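Local coordinates for protein nucleocapsid (Crimean-congo hemorrhagic fever virus, PDB 4AKL) that binds single- and double-stranded RNA, probably takes part in packaging the viral genome, and probably acts as a sequence-nonspecific double-stranded DNA endonuclease with manganese as cofactor, at residues E196-W200 / P215-I220; G243-F247 / A287-Y291. All blocks are in the same frame, centred on the assembly; numbering follows the deposited sequence.

Contact 1. Residues E196-W200 / P215-I220; sequences EHVEW and PPWGDI
One face of helix 195-204 receives the loop 215-220, which begins with two prolines; no hydrogen bond joins segments 196-200 and 215-220. H197 and W200, one helical turn apart, reach out with chi1 m and t; their CA atoms each lie 7.7 Å from a loop CA, those of W217 and P215 respectively. P215, extended at phi/psi -65/152, sets CA 3.8 Å from W200 NE1 and opens a type I beta turn closed by G218 N to P215 O, 3.3 Å. At the second turn position P216 lays CD 3.3 Å from W200 CD1 and brings CG within 4.3 Å of H197 CD2. W217, chi1 p, drives its indole between the two helix side chains. The loop between helices 195-204 and 230-242 thus folds back on the first of them, through an aromatic cluster of two edge-to-face (T-shaped) pairs, the W217 edge meeting the face of H197 (centroids 5.1 Å, planes 73°) and that of W200 (six-membered rings 5.1 Å, planes 67°); W217 CH2 is 3.7 Å from W200 CE3, and W217 CB is 3.6 Å from H197 NE2. L230 and V231 of helix 230-242 also touch W217. G218 follows with phi 126°. D219 O accepts a hydrogen bond from W217 NE1, 2.8 Å, fixing the indole against its own loop. I220 ends the segment with CD1 4.2 Å from W200 CH2.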
loop_
_atom_site.group_PDB
_atom_site.type_symbol
_atom_site.label_atom_id
_atom_site.label_comp_id
_atom_site.label_asym_id
_atom_site.label_seq_id
_atom_site.Cartn_x
_atom_site.Cartn_y
_atom_site.Cartn_z
ATOM N N GLU A 196 -17.556 -20.446 -25.072
ATOM C CA GLU A 196 -19.002 -20.806 -25.051
ATOM C C GLU A 196 -19.595 -21.036 -23.635
ATOM O O GLU A 196 -20.801 -20.801 -23.430
ATOM C CB GLU A 196 -19.250 -22.036 -25.958
ATOM C CG GLU A 196 -19.098 -21.682 -27.470
ATOM C CD GLU A 196 -18.561 -22.822 -28.351
ATOM O OE1 GLU A 196 -19.221 -23.893 -28.467
ATOM O OE2 GLU A 196 -17.469 -22.619 -28.945
ATOM N N HIS A 197 -18.753 -21.483 -22.683
ATOM C CA HIS A 197 -19.184 -21.749 -21.288
ATOM C C HIS A 197 -19.281 -20.446 -20.515
ATOM O O HIS A 197 -20.217 -20.230 -19.744
ATOM C CB HIS A 197 -18.255 -22.752 -20.588
ATOM C CG HIS A 197 -18.222 -24.095 -21.251
ATOM N ND1 HIS A 197 -17.257 -25.042 -20.974
ATOM C CD2 HIS A 197 -19.025 -24.643 -22.202
ATOM C CE1 HIS A 197 -17.480 -26.120 -21.712
ATOM N NE2 HIS A 197 -18.543 -25.902 -22.466
ATOM N N VAL A 198 -18.308 -19.582 -20.740
ATOM C CA VAL A 198 -18.337 -18.221 -20.223
ATOM C C VAL A 198 -19.645 -17.523 -20.670
ATOM O O VAL A 198 -20.310 -16.864 -19.886
ATOM C CB VAL A 198 -17.099 -17.418 -20.713
ATOM C CG1 VAL A 198 -17.174 -15.966 -20.273
ATOM C CG2 VAL A 198 -15.808 -18.067 -20.222
ATOM N N GLU A 199 -20.005 -17.694 -21.934
ATOM C CA GLU A 199 -21.192 -17.048 -22.492
ATOM C C GLU A 199 -22.500 -17.642 -21.895
ATOM O O GLU A 199 -23.508 -16.932 -21.771
ATOM C CB GLU A 199 -21.115 -17.112 -24.038
ATOM C CG GLU A 199 -22.254 -16.468 -24.832
ATOM C CD GLU A 199 -22.510 -15.005 -24.507
ATOM O OE1 GLU A 199 -21.550 -14.182 -24.530
ATOM O OE2 GLU A 199 -23.688 -14.674 -24.235
ATOM N N TRP A 200 -22.472 -18.922 -21.511
ATOM C CA TRP A 200 -23.605 -19.558 -20.823
ATOM C C TRP A 200 -23.804 -18.936 -19.453
ATOM O O TRP A 200 -24.947 -18.700 -19.027
ATOM C CB TRP A 200 -23.370 -21.068 -20.646
ATOM C CG TRP A 200 -24.508 -21.837 -19.985
ATOM C CD1 TRP A 200 -25.499 -22.535 -20.618
ATOM C CD2 TRP A 200 -24.757 -21.994 -18.567
ATOM N NE1 TRP A 200 -26.339 -23.101 -19.696
ATOM C CE2 TRP A 200 -25.914 -22.786 -18.433
ATOM C CE3 TRP A 200 -24.117 -21.537 -17.410
ATOM C CZ2 TRP A 200 -26.451 -23.141 -17.188
ATOM C CZ3 TRP A 200 -24.665 -21.891 -16.153
ATOM C CH2 TRP A 200 -25.825 -22.682 -16.070
ATOM N N PRO A 215 -27.009 -27.565 -19.223
ATOM C CA PRO A 215 -25.853 -26.881 -19.723
ATOM C C PRO A 215 -25.230 -27.628 -20.915
ATOM O O PRO A 215 -25.348 -28.838 -20.976
ATOM C CB PRO A 215 -24.870 -26.921 -18.540
ATOM C CG PRO A 215 -25.570 -27.354 -17.426
ATOM C CD PRO A 215 -26.786 -28.050 -17.854
ATOM N N PRO A 216 -24.555 -26.900 -21.835
ATOM C CA PRO A 216 -23.950 -27.469 -23.071
ATOM C C PRO A 216 -22.787 -28.464 -22.874
ATOM O O PRO A 216 -22.555 -29.306 -23.753
ATOM C CB PRO A 216 -23.432 -26.219 -23.818
ATOM C CG PRO A 216 -23.279 -25.192 -22.800
ATOM C CD PRO A 216 -24.319 -25.443 -21.754
ATOM N N TRP A 217 -22.075 -28.333 -21.742
ATOM C CA TRP A 217 -20.923 -29.204 -21.386
ATOM C C TRP A 217 -21.391 -30.539 -20.790
ATOM O O TRP A 217 -20.626 -31.519 -20.756
ATOM C CB TRP A 217 -19.977 -28.503 -20.389
ATOM C CG TRP A 217 -20.642 -28.123 -19.062
ATOM C CD1 TRP A 217 -20.970 -28.960 -18.026
ATOM C CD2 TRP A 217 -21.048 -26.820 -18.666
ATOM N NE1 TRP A 217 -21.565 -28.246 -17.007
ATOM C CE2 TRP A 217 -21.625 -26.931 -17.376
ATOM C CE3 TRP A 217 -20.997 -25.560 -19.281
ATOM C CZ2 TRP A 217 -22.142 -25.820 -16.681
ATOM C CZ3 TRP A 217 -21.510 -24.442 -18.580
ATOM C CH2 TRP A 217 -22.074 -24.591 -17.295
ATOM N N GLY A 218 -22.627 -30.563 -20.308
ATOM C CA GLY A 218 -23.206 -31.758 -19.717
ATOM C C GLY A 218 -23.736 -31.491 -18.321
ATOM O O GLY A 218 -24.396 -30.490 -18.067
ATOM N N ASP A 219 -23.427 -32.385 -17.398
ATOM C CA ASP A 219 -23.938 -32.248 -16.041
ATOM C C ASP A 219 -23.476 -30.948 -15.379
ATOM O O ASP A 219 -22.337 -30.494 -15.592
ATOM C CB ASP A 219 -23.512 -33.425 -15.177
ATOM C CG ASP A 219 -24.302 -33.488 -13.887
ATOM O OD1 ASP A 219 -25.550 -33.661 -13.984
ATOM O OD2 ASP A 219 -23.669 -33.348 -12.813
ATOM N N ILE A 220 -24.366 -30.367 -14.568
ATOM C CA ILE A 220 -24.112 -29.094 -13.900
ATOM C C ILE A 220 -22.832 -29.110 -13.015
ATOM O O ILE A 220 -22.178 -28.078 -12.837
ATOM C CB ILE A 220 -25.342 -28.675 -13.059
ATOM C CG1 ILE A 220 -25.302 -27.196 -12.721
ATOM C CG2 ILE A 220 -25.449 -29.517 -11.775
ATOM C CD1 ILE A 220 -25.346 -26.282 -13.918
#

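Contact 2. Residues G243-F247 / A287-Y291; sequences GKGVF and AQELY
F247, with the largest buried area in this contact, projects from near the N-terminal end of helix 245-263 onto helix 270-292, its CA 7.4 Å from that of Q288. The helices form a hairpin, and this contact lies at the end opposite their connection. G243, phi 101°, breaks from helix 230-242; after it the backbone turns again, F247 N donating to K244 O at 3.1 Å. With chi1 m, the F247 ring sits among three side chains of segment 287-291: A287 CB is 3.8 Å from F247 CE1, Y291 CB is 3.8 Å from F247 CZ, and Q288 CG lies over a face in a CH-pi contact, 3.7 Å from the F247 ring centroid and 16° off the normal. Y291, chi1 t, turns its ring face to the F247 edge in a T-shaped pair, centroids 5.3 Å apart and planes at 71°. K244 adds CG at 3.8 Å from Y291 CE2. A239 of helix 230-242 touches both F247 and Y291. With no hydrogen bond between the segments, the hairpin base is joined here by aromatic and aliphatic surfaces, including the methylenes of K244 and Q288.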
loop_
_atom_site.group_PDB
_atom_site.type_symbol
_atom_site.label_atom_id
_atom_site.label_comp_id
_atom_site.label_asym_id
_atom_site.label_seq_id
_atom_site.Cartn_x
_atom_site.Cartn_y
_atom_site.Cartn_z
ATOM N N GLY A 243 -16.618 -8.206 -13.966
ATOM C CA GLY A 243 -16.415 -7.629 -12.624
ATOM C C GLY A 243 -17.074 -8.436 -11.539
ATOM O O GLY A 243 -17.884 -9.348 -11.826
ATOM N N LYS A 244 -16.741 -8.095 -10.289
ATOM C CA LYS A 244 -17.230 -8.840 -9.101
ATOM C C LYS A 244 -18.756 -9.007 -9.028
ATOM O O LYS A 244 -19.213 -9.999 -8.485
ATOM C CB LYS A 244 -16.728 -8.219 -7.780
ATOM C CG LYS A 244 -15.321 -8.623 -7.363
ATOM C CD LYS A 244 -14.959 -7.947 -6.043
ATOM C CE LYS A 244 -13.532 -8.222 -5.628
ATOM N NZ LYS A 244 -13.236 -7.548 -4.364
ATOM N N GLY A 245 -19.523 -8.051 -9.568
ATOM C CA GLY A 245 -21.004 -8.107 -9.567
ATOM C C GLY A 245 -21.618 -9.454 -9.960
ATOM O O GLY A 245 -22.625 -9.889 -9.386
ATOM N N VAL A 246 -20.998 -10.120 -10.926
ATOM C CA VAL A 246 -21.453 -11.444 -11.396
ATOM C C VAL A 246 -21.722 -12.459 -10.258
ATOM O O VAL A 246 -22.704 -13.198 -10.310
ATOM C CB VAL A 246 -20.422 -12.033 -12.380
ATOM C CG1 VAL A 246 -20.678 -13.473 -12.628
ATOM C CG2 VAL A 246 -20.446 -11.242 -13.687
ATOM N N PHE A 247 -20.863 -12.490 -9.234
ATOM C CA PHE A 247 -21.047 -13.458 -8.115
ATOM C C PHE A 247 -22.332 -13.157 -7.357
ATOM O O PHE A 247 -23.120 -14.054 -7.068
ATOM C CB PHE A 247 -19.844 -13.477 -7.172
ATOM C CG PHE A 247 -18.538 -13.690 -7.879
ATOM C CD1 PHE A 247 -18.354 -14.817 -8.691
ATOM C CD2 PHE A 247 -17.493 -12.755 -7.753
ATOM C CE1 PHE A 247 -17.157 -15.028 -9.364
ATOM C CE2 PHE A 247 -16.277 -12.956 -8.424
ATOM C CZ PHE A 247 -16.108 -14.098 -9.231
ATOM N N ALA A 287 -16.127 -20.289 -7.277
ATOM C CA ALA A 287 -15.789 -19.257 -8.304
ATOM C C ALA A 287 -15.054 -18.035 -7.711
ATOM O O ALA A 287 -14.186 -17.445 -8.365
ATOM C CB ALA A 287 -17.043 -18.805 -9.077
ATOM N N GLN A 288 -15.397 -17.670 -6.479
ATOM C CA GLN A 288 -14.713 -16.546 -5.777
ATOM C C GLN A 288 -13.331 -16.939 -5.253
ATOM O O GLN A 288 -12.388 -16.153 -5.371
ATOM C CB GLN A 288 -15.581 -15.979 -4.652
ATOM C CG GLN A 288 -16.914 -15.457 -5.199
ATOM C CD GLN A 288 -17.828 -14.927 -4.132
ATOM O OE1 GLN A 288 -17.420 -14.128 -3.313
ATOM N NE2 GLN A 288 -19.094 -15.382 -4.140
ATOM N N GLU A 289 -13.212 -18.150 -4.696
ATOM C CA GLU A 289 -11.907 -18.681 -4.215
ATOM C C GLU A 289 -10.845 -18.763 -5.336
ATOM O O GLU A 289 -9.664 -18.634 -5.066
ATOM C CB GLU A 289 -12.050 -20.056 -3.516
ATOM C CG GLU A 289 -13.124 -20.097 -2.414
ATOM C CD GLU A 289 -12.931 -21.217 -1.383
ATOM O OE1 GLU A 289 -11.893 -21.190 -0.663
ATOM O OE2 GLU A 289 -13.829 -22.101 -1.282
ATOM N N LEU A 290 -11.271 -18.980 -6.581
ATOM C CA LEU A 290 -10.358 -18.935 -7.726
ATOM C C LEU A 290 -10.074 -17.476 -8.105
ATOM O O LEU A 290 -8.915 -17.092 -8.333
ATOM C CB LEU A 290 -10.943 -19.681 -8.904
ATOM C CG LEU A 290 -11.121 -21.173 -8.620
ATOM C CD1 LEU A 290 -12.078 -21.781 -9.591
ATOM C CD2 LEU A 290 -9.756 -21.870 -8.649
ATOM N N TYR A 291 -11.144 -16.680 -8.168
ATOM C CA TYR A 291 -11.063 -15.255 -8.500
ATOM C C TYR A 291 -10.170 -14.507 -7.540
ATOM O O TYR A 291 -9.240 -13.809 -7.954
ATOM C CB TYR A 291 -12.455 -14.620 -8.468
ATOM C CG TYR A 291 -12.459 -13.178 -8.873
ATOM C CD1 TYR A 291 -12.502 -12.823 -10.220
ATOM C CD2 TYR A 291 -12.410 -12.159 -7.917
ATOM C CE1 TYR A 291 -12.501 -11.479 -10.619
ATOM C CE2 TYR A 291 -12.402 -10.807 -8.296
ATOM C CZ TYR A 291 -12.449 -10.480 -9.653
ATOM O OH TYR A 291 -12.452 -9.174 -10.057
#

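Contacts 1 and 2 follow one another along the chain, and helix 230-242 connects them. Their centres are about 17 Å apart and their nearest atoms about 8 Å, so neither touches the other directly. The shared helix bridges the gap by packing against both, and its L238 is touched by V198 of contact 1 and V246 of contact 2. Both contacts lie on the same side of the chain's centre, the centre of contact 1 about 39 Å and that of contact 2 about 23 Å from it, within the helical arm that projects from the globular body. The DEVD sequence D266-D269, a caspase-3 recognition motif, belongs to neither; it lies in the connection between helices 245-263 and 270-292.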